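Local atomic coordinates of ubiquitin-conjugating enzyme (PDB entry 2H2Y), a protein that probably transfers ubiquitin to other proteins as an E2 conjugating enzyme, of which this chain is the piece holding the conjugating domain. Residues A[8-16]-A[42-50]. Residues are numbered along the deposited sequence; the frame is centred on the assembly and turned at random.
Sequences VEKHIKTKY and IDVHPSNIR
The imidazole of H11 meets V44 and I49 on the same side of its ring, beside the type II turn from H45 to N48. I49, branched and wholly apolar, suits the buried position: its CD1 lies 3.4 Å from H11 CB, while its CB approaches ring atom CD2. V44 CG2 reaches H11 ND1 and CE1 obliquely. I49 CD1 also meets Y16, at 3.7 Å from CE1; Y16 suits the place by joining an apolar ring to I49 with a hydroxyl that lies at the edge of the H11 ring, in its plane.

Some polar atoms lie close without bonding. With CG anti to the carbonyl carbon (chi1 -85°), the flat H11 ring has its NE2 edge at S47 N (3.6 Å) and N48 N, yet it makes no hydrogen bond to H45 O. E9 OE2 and V44 O, two acceptors, do not bond either.

Oxygen-carbon contacts lie toward the surface: E9 OE2 touches CB of P46, whose ring favours the turn, and V8 CG1 rests near D43 OD1.

Loop 8-16 thus joins the N-terminal lead of the ubiquitin-conjugating (UBC) domain to edge strand 40-44 and the turn into strand 51-57, where W52 packs on V44; it leads into helix 21-34, whose N22 and Q26 touch Y16.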
loop_
_atom_site.group_PDB
_atom_site.type_symbol
_atom_site.label_atom_id
_atom_site.label_comp_id
_atom_site.label_asym_id
_atom_site.label_seq_id
_atom_site.Cartn_x
_atom_site.Cartn_y
_atom_site.Cartn_z
ATOM N N VAL A 8 0.933 -15.934 0.542
ATOM C CA VAL A 8 -0.285 -16.720 0.321
ATOM C C VAL A 8 -0.364 -17.389 -1.061
ATOM O O VAL A 8 -0.410 -18.615 -1.169
ATOM C CB VAL A 8 -1.549 -15.839 0.546
ATOM C CG1 VAL A 8 -1.497 -14.603 -0.349
ATOM C CG2 VAL A 8 -2.818 -16.654 0.288
ATOM N N GLU A 9 -0.404 -16.579 -2.110
ATOM C CA GLU A 9 -0.457 -17.089 -3.476
ATOM C C GLU A 9 0.503 -16.244 -4.313
ATOM O O GLU A 9 0.661 -15.031 -4.094
ATOM C CB GLU A 9 -1.878 -17.010 -4.032
ATOM C CG GLU A 9 -2.429 -15.607 -4.090
ATOM C CD GLU A 9 -3.930 -15.599 -4.224
ATOM O OE1 GLU A 9 -4.581 -16.416 -3.539
ATOM O OE2 GLU A 9 -4.461 -14.777 -4.996
ATOM N N LYS A 10 1.130 -16.897 -5.284
ATOM C CA LYS A 10 2.122 -16.243 -6.108
ATOM C C LYS A 10 1.781 -15.796 -7.528
ATOM O O LYS A 10 1.389 -16.590 -8.391
ATOM C CB LYS A 10 3.373 -17.121 -6.160
ATOM C CG LYS A 10 3.957 -17.453 -4.797
ATOM C CD LYS A 10 3.134 -18.487 -4.051
ATOM C CE LYS A 10 3.761 -18.799 -2.705
ATOM N NZ LYS A 10 5.206 -19.140 -2.845
ATOM N N HIS A 11 1.933 -14.493 -7.734
ATOM C CA HIS A 11 1.768 -13.858 -9.028
ATOM C C HIS A 11 3.249 -13.655 -9.321
ATOM O O HIS A 11 3.644 -13.165 -10.376
ATOM C CB HIS A 11 1.099 -12.490 -8.903
ATOM C CG HIS A 11 -0.396 -12.533 -8.877
ATOM N ND1 HIS A 11 -1.114 -12.956 -7.780
ATOM C CD2 HIS A 11 -1.311 -12.167 -9.807
ATOM C CE1 HIS A 11 -2.406 -12.846 -8.034
ATOM N NE2 HIS A 11 -2.552 -12.368 -9.256
ATOM N N ILE A 12 4.056 -14.026 -8.329
ATOM C CA ILE A 12 5.506 -13.940 -8.393
ATOM C C ILE A 12 5.983 -14.933 -9.437
ATOM O O ILE A 12 6.993 -14.718 -10.102
ATOM C CB ILE A 12 6.146 -14.342 -7.059
ATOM C CG1 ILE A 12 5.487 -13.585 -5.909
ATOM C CG2 ILE A 12 7.636 -14.064 -7.100
ATOM C CD1 ILE A 12 6.002 -13.999 -4.553
ATOM N N LYS A 13 5.248 -16.033 -9.557
ATOM C CA LYS A 13 5.576 -17.074 -10.517
ATOM C C LYS A 13 5.436 -16.536 -11.935
ATOM O O LYS A 13 6.429 -16.325 -12.628
ATOM C CB LYS A 13 4.651 -18.281 -10.329
ATOM N N THR A 14 4.195 -16.305 -12.353
ATOM C CA THR A 14 3.909 -15.807 -13.697
ATOM C C THR A 14 4.993 -14.890 -14.257
ATOM O O THR A 14 5.452 -13.964 -13.591
ATOM C CB THR A 14 2.529 -15.081 -13.757
ATOM O OG1 THR A 14 2.653 -13.874 -14.518
ATOM C CG2 THR A 14 2.016 -14.772 -12.361
ATOM N N LYS A 15 5.412 -15.177 -15.484
ATOM C CA LYS A 15 6.440 -14.391 -16.143
ATOM C C LYS A 15 5.795 -13.216 -16.869
ATOM O O LYS A 15 5.008 -13.410 -17.799
ATOM C CB LYS A 15 7.213 -15.262 -17.140
ATOM C CG LYS A 15 8.404 -14.555 -17.769
ATOM C CD LYS A 15 9.204 -15.464 -18.689
ATOM C CE LYS A 15 10.411 -14.721 -19.263
ATOM N NZ LYS A 15 11.215 -15.552 -20.209
ATOM N N TYR A 16 6.120 -12.001 -16.437
ATOM C CA TYR A 16 5.568 -10.803 -17.060
ATOM C C TYR A 16 6.550 -10.173 -18.040
ATOM O O TYR A 16 7.743 -10.023 -17.750
ATOM C CB TYR A 16 5.167 -9.763 -16.002
ATOM C CG TYR A 16 3.945 -10.132 -15.188
ATOM C CD1 TYR A 16 4.041 -10.356 -13.817
ATOM C CD2 TYR A 16 2.695 -10.276 -15.793
ATOM C CE1 TYR A 16 2.927 -10.718 -13.068
ATOM C CE2 TYR A 16 1.572 -10.640 -15.054
ATOM C CZ TYR A 16 1.695 -10.863 -13.690
ATOM O OH TYR A 16 0.602 -11.258 -12.949
ATOM N N ILE A 42 -0.189 -8.604 3.678
ATOM C CA ILE A 42 -0.700 -8.296 2.352
ATOM C C ILE A 42 -1.457 -9.432 1.689
ATOM O O ILE A 42 -1.418 -10.574 2.135
ATOM C CB ILE A 42 0.447 -7.859 1.420
ATOM C CG1 ILE A 42 -0.124 -7.217 0.154
ATOM C CG2 ILE A 42 1.305 -9.058 1.067
ATOM C CD1 ILE A 42 0.916 -6.629 -0.767
ATOM N N ASP A 43 -2.166 -9.099 0.622
ATOM C CA ASP A 43 -2.906 -10.088 -0.130
ATOM C C ASP A 43 -3.390 -9.463 -1.413
ATOM O O ASP A 43 -4.122 -8.480 -1.384
ATOM C CB ASP A 43 -4.094 -10.607 0.666
ATOM C CG ASP A 43 -4.846 -11.681 -0.081
ATOM O OD1 ASP A 43 -4.181 -12.504 -0.754
ATOM O OD2 ASP A 43 -6.093 -11.708 0.005
ATOM N N VAL A 44 -2.972 -10.017 -2.545
ATOM C CA VAL A 44 -3.397 -9.470 -3.820
ATOM C C VAL A 44 -4.566 -10.257 -4.372
ATOM O O VAL A 44 -4.768 -11.428 -4.046
ATOM C CB VAL A 44 -2.258 -9.454 -4.871
ATOM C CG1 VAL A 44 -1.008 -8.847 -4.268
ATOM C CG2 VAL A 44 -1.992 -10.847 -5.383
ATOM N N HIS A 45 -5.345 -9.583 -5.203
ATOM C CA HIS A 45 -6.510 -10.171 -5.825
ATOM C C HIS A 45 -6.068 -11.329 -6.711
ATOM O O HIS A 45 -5.086 -11.222 -7.455
ATOM C CB HIS A 45 -7.217 -9.110 -6.668
ATOM C CG HIS A 45 -8.545 -9.543 -7.199
ATOM N ND1 HIS A 45 -8.738 -10.758 -7.820
ATOM C CD2 HIS A 45 -9.744 -8.916 -7.216
ATOM C CE1 HIS A 45 -10.000 -10.862 -8.197
ATOM N NE2 HIS A 45 -10.633 -9.757 -7.842
ATOM N N PRO A 46 -6.767 -12.467 -6.627
ATOM C CA PRO A 46 -6.382 -13.605 -7.471
ATOM C C PRO A 46 -6.855 -13.313 -8.896
ATOM O O PRO A 46 -7.997 -12.909 -9.099
ATOM C CB PRO A 46 -7.123 -14.773 -6.828
ATOM C CG PRO A 46 -8.384 -14.110 -6.304
ATOM C CD PRO A 46 -7.861 -12.826 -5.704
ATOM N N SER A 47 -5.967 -13.490 -9.868
ATOM C CA SER A 47 -6.273 -13.236 -11.280
ATOM C C SER A 47 -6.230 -11.746 -11.632
ATOM O O SER A 47 -6.733 -11.332 -12.683
ATOM C CB SER A 47 -7.648 -13.796 -11.657
ATOM O OG SER A 47 -8.671 -12.847 -11.397
ATOM N N ASN A 48 -5.639 -10.943 -10.752
ATOM C CA ASN A 48 -5.522 -9.508 -10.994
ATOM C C ASN A 48 -4.441 -8.939 -10.084
ATOM O O ASN A 48 -4.720 -8.562 -8.939
ATOM C CB ASN A 48 -6.848 -8.801 -10.715
ATOM C CG ASN A 48 -6.837 -7.358 -11.172
ATOM O OD1 ASN A 48 -5.771 -6.781 -11.411
ATOM N ND2 ASN A 48 -8.022 -6.761 -11.288
ATOM N N ILE A 49 -3.214 -8.865 -10.593
ATOM C CA ILE A 49 -2.097 -8.372 -9.797
ATOM C C ILE A 49 -2.176 -6.869 -9.534
ATOM O O ILE A 49 -1.516 -6.349 -8.631
ATOM C CB ILE A 49 -0.742 -8.735 -10.468
ATOM C CG1 ILE A 49 0.378 -8.670 -9.434
ATOM C CG2 ILE A 49 -0.447 -7.801 -11.621
ATOM C CD1 ILE A 49 1.669 -9.255 -9.920
ATOM N N ARG A 50 -3.013 -6.188 -10.311
ATOM C CA ARG A 50 -3.204 -4.745 -10.192
ATOM C C ARG A 50 -3.871 -4.325 -8.884
ATOM O O ARG A 50 -3.751 -3.181 -8.469
ATOM C CB ARG A 50 -4.057 -4.225 -11.353
ATOM C CG ARG A 50 -3.527 -4.524 -12.746
ATOM C CD ARG A 50 -2.153 -3.928 -12.954
ATOM N NE ARG A 50 -1.701 -4.041 -14.338
ATOM C CZ ARG A 50 -2.019 -3.185 -15.305
ATOM N NH1 ARG A 50 -2.794 -2.141 -15.042
ATOM N NH2 ARG A 50 -1.559 -3.372 -16.537
#